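Local coordinates for ribulose-bisphosphate carboxylase (Alicyclobacillus acidocaldarius subsp. acidocaldarius, PDB 4NAS), which belongs to the RuBisCO large-chain family, pairing an N-terminal domain with a TIM-barrel catalytic domain, and binds calcium ions, at residues G154-L160 with Y186-R192. Residues are numbered along the deposited sequence.
Sequences GLTLDEL and YATPEDR
Two neighbouring helices of the TIM-barrel catalytic domain, 157-168 and 189-207, meet here at their N-terminal ends, each with the loop that leads into it, in an apolar contact that buries 331 Å² in total. The loop before the second helix runs alongside the start of the first in the same chain direction, Thr-156 opposite Tyr-186 and Leu-157 opposite Ala-187, each pair with CA atoms 5.3 Å apart. Each helix starts from an extended threonine N-cap with a p rotamer: Thr-156 OG1 accepts from Glu-159 N (2.9 Å) and Thr-188 OG1 from Asp-191 N (3.1 Å). At the first, Glu-159 OE2 in turn accepts a hydrogen bond from Thr-156 N (3.1 Å), completing a capping box. Ala-187, extended at phi/psi -156/114, points its methyl toward the first helix, where CB lies 3.9 Å from Leu-157 CD1 and 3.8 Å from Leu-160 CD1. Leu-157 (chi1 t, chi2 p) also reaches Asp-191, CD2 to CB 4.2 Å, while Leu-160 (m, t) touches the aliphatic part of Arg-192, CD1 to CD 4.1 Å. In such alpha/beta barrels the helices form the outer layer around the parallel strands; here Arg-192 packs on Val-215 of strand 214-216, and its NE is hydrogen-bonded to Tyr-213 OH. At the other end Tyr-186 (chi1 m) lays a ring face over Gly-154, with CE2 3.7 Å from Gly-154 CA, and its CB is 3.2 Å from Leu-155 O. Gly-154, at phi/psi 97/-21, has a backbone conformation that would jam a CB against the preceding carbonyl. This side forms part of the interface with the second subunit: Tyr-186 OH hydrogen-bonds His-56 NE2 of the second subunit, and Glu-159 forms a salt bridge with Arg-49 of that subunit.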
ATOM      1  N   GLY B 154     -12.095   8.667  23.164  1.00 32.78           N
ATOM      2  CA  GLY B 154     -13.060   9.347  24.012  1.00 42.53           C
ATOM      3  C   GLY B 154     -12.813   9.195  25.508  1.00 36.00           C
ATOM      4  O   GLY B 154     -13.280   9.997  26.307  1.00 39.65           O
ATOM      5  N   LEU B 155     -12.070   8.167  25.887  1.00 36.64           N
ATOM      6  CA  LEU B 155     -11.808   7.887  27.294  1.00 38.60           C
ATOM      7  C   LEU B 155     -10.632   8.704  27.857  1.00 40.80           C
ATOM      8  O   LEU B 155      -9.649   8.972  27.164  1.00 42.52           O
ATOM      9  CB  LEU B 155     -11.557   6.383  27.484  1.00 34.95           C
ATOM     10  CG  LEU B 155     -12.726   5.472  27.101  1.00 40.54           C
ATOM     11  CD1 LEU B 155     -12.391   3.998  27.337  1.00 36.96           C
ATOM     12  CD2 LEU B 155     -13.960   5.883  27.900  1.00 38.62           C
ATOM     13  N   THR B 156     -10.742   9.094  29.123  1.00 45.24           N
ATOM     14  CA  THR B 156      -9.660   9.758  29.837  1.00 39.15           C
ATOM     15  C   THR B 156      -8.527   8.788  30.149  1.00 38.11           C
ATOM     16  O   THR B 156      -8.716   7.573  30.172  1.00 41.72           O
ATOM     17  CB  THR B 156     -10.149  10.327  31.196  1.00 46.70           C
ATOM     18  OG1 THR B 156     -10.412   9.249  32.102  1.00 41.97           O
ATOM     19  CG2 THR B 156     -11.411  11.150  31.021  1.00 45.55           C
ATOM     20  N   LEU B 157      -7.354   9.338  30.424  1.00 45.73           N
ATOM     21  CA  LEU B 157      -6.210   8.547  30.856  1.00 43.21           C
ATOM     22  C   LEU B 157      -6.532   7.682  32.085  1.00 43.51           C
ATOM     23  O   LEU B 157      -6.125   6.516  32.161  1.00 38.56           O
ATOM     24  CB  LEU B 157      -5.030   9.471  31.139  1.00 45.50           C
ATOM     25  CG  LEU B 157      -3.706   8.823  31.526  1.00 48.29           C
ATOM     26  CD1 LEU B 157      -3.378   7.675  30.590  1.00 50.59           C
ATOM     27  CD2 LEU B 157      -2.608   9.869  31.492  1.00 48.60           C
ATOM     28  N   ASP B 158      -7.275   8.253  33.030  1.00 40.75           N
ATOM     29  CA  ASP B 158      -7.707   7.518  34.216  1.00 47.10           C
ATOM     30  C   ASP B 158      -8.617   6.339  33.877  1.00 43.24           C
ATOM     31  O   ASP B 158      -8.450   5.237  34.415  1.00 44.90           O
ATOM     32  CB  ASP B 158      -8.421   8.442  35.202  1.00 55.85           C
ATOM     33  CG  ASP B 158      -7.465   9.125  36.163  1.00 66.80           C
ATOM     34  OD1 ASP B 158      -6.394   9.603  35.726  1.00 64.15           O
ATOM     35  OD2 ASP B 158      -7.794   9.185  37.366  1.00 78.98           O
ATOM     36  N   GLU B 159      -9.586   6.573  33.001  1.00 40.66           N
ATOM     37  CA  GLU B 159     -10.481   5.509  32.570  1.00 40.64           C
ATOM     38  C   GLU B 159      -9.706   4.437  31.815  1.00 37.72           C
ATOM     39  O   GLU B 159      -9.936   3.241  31.997  1.00 37.35           O
ATOM     40  CB  GLU B 159     -11.595   6.072  31.687  1.00 39.78           C
ATOM     41  CG  GLU B 159     -12.538   6.953  32.447  1.00 42.02           C
ATOM     42  CD  GLU B 159     -13.474   7.746  31.570  1.00 42.16           C
ATOM     43  OE1 GLU B 159     -14.413   8.371  32.120  1.00 56.76           O
ATOM     44  OE2 GLU B 159     -13.279   7.763  30.344  1.00 40.51           O
ATOM     45  N   LEU B 160      -8.784   4.882  30.969  1.00 43.18           N
ATOM     46  CA  LEU B 160      -7.940   3.972  30.212  1.00 40.51           C
ATOM     47  C   LEU B 160      -7.128   3.082  31.155  1.00 38.64           C
ATOM     48  O   LEU B 160      -7.038   1.864  30.969  1.00 36.04           O
ATOM     49  CB  LEU B 160      -7.020   4.775  29.294  1.00 38.67           C
ATOM     50  CG  LEU B 160      -7.697   5.365  28.052  1.00 37.01           C
ATOM     51  CD1 LEU B 160      -6.727   6.284  27.310  1.00 33.88           C
ATOM     52  CD2 LEU B 160      -8.190   4.227  27.155  1.00 33.94           C
ATOM     53  N   TYR B 186      -6.966  12.930  24.714  1.00 39.72           N
ATOM     54  CA  TYR B 186      -7.203  12.622  26.113  1.00 39.13           C
ATOM     55  C   TYR B 186      -5.985  11.953  26.744  1.00 42.39           C
ATOM     56  O   TYR B 186      -5.717  12.118  27.935  1.00 38.42           O
ATOM     57  CB  TYR B 186      -8.454  11.754  26.251  1.00 44.31           C
ATOM     58  CG  TYR B 186      -9.621  12.330  25.482  1.00 52.46           C
ATOM     59  CD1 TYR B 186     -10.378  13.376  26.003  1.00 56.38           C
ATOM     60  CD2 TYR B 186      -9.940  11.855  24.217  1.00 50.26           C
ATOM     61  CE1 TYR B 186     -11.437  13.920  25.289  1.00 60.09           C
ATOM     62  CE2 TYR B 186     -10.995  12.391  23.496  1.00 54.98           C
ATOM     63  CZ  TYR B 186     -11.740  13.420  24.032  1.00 57.17           C
ATOM     64  OH  TYR B 186     -12.785  13.946  23.302  1.00 57.40           O
ATOM     65  N   ALA B 187      -5.240  11.208  25.937  1.00 33.91           N
ATOM     66  CA  ALA B 187      -4.040  10.546  26.432  1.00 36.49           C
ATOM     67  C   ALA B 187      -3.087  10.273  25.282  1.00 31.67           C
ATOM     68  O   ALA B 187      -3.397   9.492  24.392  1.00 30.22           O
ATOM     69  CB  ALA B 187      -4.392   9.254  27.143  1.00 33.21           C
ATOM     70  N   THR B 188      -1.937  10.932  25.312  1.00 31.95           N
ATOM     71  CA  THR B 188      -0.897  10.721  24.325  1.00 35.42           C
ATOM     72  C   THR B 188      -0.280   9.338  24.494  1.00 35.45           C
ATOM     73  O   THR B 188      -0.294   8.776  25.591  1.00 37.46           O
ATOM     74  CB  THR B 188       0.209  11.756  24.480  1.00 31.40           C
ATOM     75  OG1 THR B 188       0.883  11.551  25.732  1.00 32.38           O
ATOM     76  CG2 THR B 188      -0.370  13.141  24.436  1.00 32.73           C
ATOM     77  N   PRO B 189       0.250   8.776  23.402  1.00 30.93           N
ATOM     78  CA  PRO B 189       0.943   7.489  23.485  1.00 27.35           C
ATOM     79  C   PRO B 189       2.044   7.466  24.565  1.00 31.03           C
ATOM     80  O   PRO B 189       2.200   6.459  25.271  1.00 27.08           O
ATOM     81  CB  PRO B 189       1.517   7.331  22.075  1.00 28.68           C
ATOM     82  CG  PRO B 189       0.420   7.919  21.214  1.00 22.48           C
ATOM     83  CD  PRO B 189      -0.030   9.159  22.001  1.00 25.31           C
ATOM     84  N   GLU B 190       2.790   8.557  24.706  1.00 25.77           N
ATOM     85  CA  GLU B 190       3.863   8.570  25.689  1.00 27.58           C
ATOM     86  C   GLU B 190       3.300   8.555  27.117  1.00 38.11           C
ATOM     87  O   GLU B 190       3.857   7.896  28.000  1.00 38.89           O
ATOM     88  CB  GLU B 190       4.865   9.720  25.468  1.00 29.40           C
ATOM     89  CG  GLU B 190       4.435  10.868  24.575  1.00 40.36           C
ATOM     90  CD  GLU B 190       4.355  10.516  23.073  1.00 34.21           C
ATOM     91  OE1 GLU B 190       5.378  10.186  22.428  1.00 39.05           O
ATOM     92  OE2 GLU B 190       3.245  10.599  22.540  1.00 33.70           O
ATOM     93  N   ASP B 191       2.184   9.251  27.333  1.00 36.09           N
ATOM     94  CA  ASP B 191       1.542   9.255  28.649  1.00 39.87           C
ATOM     95  C   ASP B 191       0.907   7.899  28.978  1.00 40.26           C
ATOM     96  O   ASP B 191       0.858   7.488  30.147  1.00 37.32           O
ATOM     97  CB  ASP B 191       0.495  10.369  28.754  1.00 45.35           C
ATOM     98  CG  ASP B 191       1.119  11.750  28.928  1.00 49.98           C
ATOM     99  OD1 ASP B 191       2.331  11.837  29.239  1.00 46.66           O
ATOM    100  OD2 ASP B 191       0.387  12.750  28.762  1.00 54.47           O
ATOM    101  N   ARG B 192       0.408   7.210  27.952  1.00 26.80           N
ATOM    102  CA  ARG B 192      -0.130   5.864  28.135  1.00 35.63           C
ATOM    103  C   ARG B 192       0.954   4.876  28.520  1.00 26.32           C
ATOM    104  O   ARG B 192       0.756   4.047  29.409  1.00 30.61           O
ATOM    105  CB  ARG B 192      -0.888   5.378  26.890  1.00 28.16           C
ATOM    106  CG  ARG B 192      -2.057   6.273  26.530  1.00 33.57           C
ATOM    107  CD  ARG B 192      -3.076   5.566  25.650  1.00 27.79           C
ATOM    108  NE  ARG B 192      -2.484   5.032  24.428  1.00 28.51           N
ATOM    109  CZ  ARG B 192      -2.366   5.707  23.286  1.00 29.13           C
ATOM    110  NH1 ARG B 192      -2.757   6.973  23.218  1.00 30.93           N
ATOM    111  NH2 ARG B 192      -1.842   5.114  22.217  1.00 28.28           N
TER